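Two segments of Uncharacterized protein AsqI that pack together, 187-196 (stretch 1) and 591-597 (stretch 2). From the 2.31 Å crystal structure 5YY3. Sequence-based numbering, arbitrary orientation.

Stretch 1, residues 187-196: YYWHMVYRGA
Stretch 2, residues 591-597: PPFHHYH

What forms the apolar centre? V192, on a helix that runs through Y193, and P592 form the nearest CA pair across the stretches, 6.3 Å apart. V192 takes chi1 t (164°), with its CA-to-CB bond sideways to the other stretch. Its CG2 lies 4.1 Å from P592 CB, and its CG1 sits 4.3 Å from F593 CE1 and 3.8 Å from P592 O.

How is the second stretch shaped to meet the helix? A cis peptide bond precedes P592 (phi/psi -99/27, C-gamma endo), whose CB points toward the helix; a type I turn then runs from F593 to Y596, with Y596 N weakly hydrogen-bonded to F593 O at 3.5 Å.

Where does the F593 ring go? With chi1 m (-67°) and chi2 -75°, it reaches the end of the helix, where F593 CZ comes 3.4 Å from V192 O and 3.4 Å from G195 O, the latter at the ring edge. G195 (-86/147) lies beyond the helix, its backbone carbonyl beside the ring.

What closes the polar edge? W189 (chi1 t, chi2 87°) donates a weak hydrogen bond from NE1 to Y596 OH, 3.1 Å long but bent to 127°. Y596 is m (-71°), chi2 -50°; the W189 five-membered ring and the Y596 ring meet rim to rim, centroids 5.7 Å apart and planes at 73°.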

# COMPACT_ATOMS: atom_id res chain seq x y z
N TYR A 187 -32.55 10.58 1.35
CA TYR A 187 -33.62 10.55 0.36
C TYR A 187 -34.89 11.16 0.93
O TYR A 187 -35.56 11.96 0.27
CB TYR A 187 -33.81 9.10 -0.06
CG TYR A 187 -35.05 8.71 -0.83
CD1 TYR A 187 -35.16 8.97 -2.20
CD2 TYR A 187 -36.06 7.98 -0.22
CE1 TYR A 187 -36.28 8.56 -2.92
CE2 TYR A 187 -37.17 7.56 -0.92
CZ TYR A 187 -37.27 7.84 -2.27
OH TYR A 187 -38.38 7.43 -2.97
N TYR A 188 -35.21 10.82 2.17
CA TYR A 188 -36.37 11.40 2.82
C TYR A 188 -36.09 12.86 3.20
O TYR A 188 -36.99 13.69 3.15
CB TYR A 188 -36.76 10.57 4.06
CG TYR A 188 -37.98 11.10 4.80
CD1 TYR A 188 -39.23 11.16 4.18
CD2 TYR A 188 -37.88 11.53 6.12
CE1 TYR A 188 -40.36 11.65 4.87
CE2 TYR A 188 -39.00 12.02 6.81
CZ TYR A 188 -40.23 12.08 6.18
OH TYR A 188 -41.32 12.56 6.88
N TRP A 189 -34.85 13.16 3.55
CA TRP A 189 -34.50 14.51 4.00
C TRP A 189 -34.89 15.55 2.96
O TRP A 189 -35.38 16.62 3.28
CB TRP A 189 -33.01 14.61 4.31
CG TRP A 189 -32.61 15.89 5.00
CD1 TRP A 189 -32.62 16.12 6.34
CD2 TRP A 189 -32.14 17.10 4.40
NE1 TRP A 189 -32.19 17.40 6.61
CE2 TRP A 189 -31.89 18.02 5.43
CE3 TRP A 189 -31.90 17.50 3.08
CZ2 TRP A 189 -31.42 19.31 5.20
CZ3 TRP A 189 -31.43 18.79 2.84
CH2 TRP A 189 -31.19 19.67 3.90
N HIS A 190 -34.66 15.22 1.70
CA HIS A 190 -34.93 16.16 0.64
C HIS A 190 -36.43 16.33 0.45
O HIS A 190 -36.89 17.43 0.16
CB HIS A 190 -34.22 15.72 -0.64
CG HIS A 190 -32.75 15.99 -0.61
ND1 HIS A 190 -32.23 17.21 -0.26
CD2 HIS A 190 -31.69 15.18 -0.85
CE1 HIS A 190 -30.91 17.16 -0.30
NE2 HIS A 190 -30.55 15.94 -0.65
N MET A 191 -37.19 15.25 0.66
CA MET A 191 -38.64 15.39 0.64
C MET A 191 -39.07 16.31 1.77
O MET A 191 -39.94 17.16 1.59
CB MET A 191 -39.33 14.04 0.76
CG MET A 191 -38.95 13.08 -0.35
SD MET A 191 -39.76 11.50 -0.09
CE MET A 191 -38.82 10.43 -1.16
N VAL A 192 -38.45 16.15 2.94
CA VAL A 192 -38.77 17.01 4.07
C VAL A 192 -38.42 18.46 3.76
O VAL A 192 -39.24 19.36 3.92
CB VAL A 192 -38.03 16.57 5.33
CG1 VAL A 192 -38.05 17.69 6.39
CG2 VAL A 192 -38.67 15.32 5.89
N TYR A 193 -37.19 18.66 3.30
CA TYR A 193 -36.63 19.99 3.11
C TYR A 193 -37.36 20.80 2.03
O TYR A 193 -37.57 22.00 2.19
CB TYR A 193 -35.14 19.87 2.75
CG TYR A 193 -34.44 21.19 2.58
CD1 TYR A 193 -33.98 21.90 3.69
CD2 TYR A 193 -34.23 21.73 1.30
CE1 TYR A 193 -33.32 23.12 3.54
CE2 TYR A 193 -33.58 22.95 1.15
CZ TYR A 193 -33.13 23.64 2.27
OH TYR A 193 -32.49 24.86 2.12
N ARG A 194 -37.77 20.14 0.95
CA ARG A 194 -38.34 20.81 -0.23
C ARG A 194 -39.78 21.29 -0.07
O ARG A 194 -40.36 21.86 -1.01
CB ARG A 194 -38.27 19.89 -1.45
CG ARG A 194 -36.92 19.86 -2.12
CD ARG A 194 -36.85 18.70 -3.07
NE ARG A 194 -35.54 18.59 -3.69
CZ ARG A 194 -35.22 17.67 -4.59
NH1 ARG A 194 -36.12 16.77 -4.99
NH2 ARG A 194 -34.00 17.65 -5.11
N GLY A 195 -40.37 21.04 1.09
CA GLY A 195 -41.69 21.56 1.38
C GLY A 195 -41.56 22.97 1.94
O GLY A 195 -40.59 23.28 2.63
N ALA A 196 -42.56 23.80 1.63
CA ALA A 196 -42.55 25.21 2.02
C ALA A 196 -42.58 25.39 3.54
O ALA A 196 -41.94 26.30 4.07
CB ALA A 196 -43.72 25.93 1.37
N PRO A 591 -44.86 19.09 12.07
CA PRO A 591 -44.32 18.07 11.18
C PRO A 591 -44.32 18.52 9.71
O PRO A 591 -45.25 19.20 9.28
CB PRO A 591 -45.27 16.89 11.41
CG PRO A 591 -45.65 17.03 12.86
CD PRO A 591 -45.71 18.52 13.13
N PRO A 592 -43.27 18.14 8.94
CA PRO A 592 -42.16 17.29 9.40
C PRO A 592 -40.90 18.07 9.82
O PRO A 592 -39.79 17.51 9.74
CB PRO A 592 -41.88 16.42 8.18
CG PRO A 592 -42.15 17.36 7.02
CD PRO A 592 -43.22 18.35 7.48
N PHE A 593 -41.05 19.32 10.24
CA PHE A 593 -39.91 20.18 10.57
C PHE A 593 -39.57 20.25 12.07
O PHE A 593 -38.71 21.03 12.48
CB PHE A 593 -40.18 21.60 10.06
CG PHE A 593 -40.21 21.72 8.56
CD1 PHE A 593 -39.04 21.68 7.81
CD2 PHE A 593 -41.42 21.91 7.90
CE1 PHE A 593 -39.08 21.82 6.43
CE2 PHE A 593 -41.47 22.06 6.51
CZ PHE A 593 -40.30 22.01 5.78
N HIS A 594 -40.23 19.43 12.88
CA HIS A 594 -40.11 19.49 14.33
C HIS A 594 -38.77 19.03 14.93
O HIS A 594 -38.55 19.16 16.14
CB HIS A 594 -41.24 18.66 14.97
CG HIS A 594 -41.49 17.35 14.28
ND1 HIS A 594 -41.84 17.26 12.95
CD2 HIS A 594 -41.44 16.08 14.75
CE1 HIS A 594 -42.00 15.99 12.63
NE2 HIS A 594 -41.76 15.25 13.70
N HIS A 595 -37.87 18.50 14.10
CA HIS A 595 -36.59 17.98 14.59
C HIS A 595 -35.46 18.99 14.59
O HIS A 595 -34.39 18.74 15.12
CB HIS A 595 -36.16 16.78 13.75
CG HIS A 595 -37.08 15.61 13.87
ND1 HIS A 595 -36.96 14.68 14.88
CD2 HIS A 595 -38.12 15.22 13.11
CE1 HIS A 595 -37.91 13.77 14.73
NE2 HIS A 595 -38.63 14.07 13.66
N TYR A 596 -35.69 20.14 13.97
CA TYR A 596 -34.59 21.06 13.75
C TYR A 596 -34.86 22.39 14.48
O TYR A 596 -34.38 23.45 14.08
CB TYR A 596 -34.37 21.25 12.23
CG TYR A 596 -33.78 20.02 11.52
CD1 TYR A 596 -32.64 19.39 12.01
CD2 TYR A 596 -34.37 19.50 10.36
CE1 TYR A 596 -32.09 18.26 11.37
CE2 TYR A 596 -33.83 18.38 9.71
CZ TYR A 596 -32.69 17.76 10.22
OH TYR A 596 -32.13 16.66 9.60
N HIS A 597 -35.61 22.29 15.57
CA HIS A 597 -36.01 23.45 16.37
C HIS A 597 -35.13 23.71 17.59
O HIS A 597 -35.26 23.04 18.62
CB HIS A 597 -37.46 23.30 16.82
CG HIS A 597 -37.83 24.19 17.96
ND1 HIS A 597 -37.75 25.57 17.88
CD2 HIS A 597 -38.26 23.90 19.21
CE1 HIS A 597 -38.13 26.09 19.04
NE2 HIS A 597 -38.44 25.10 19.86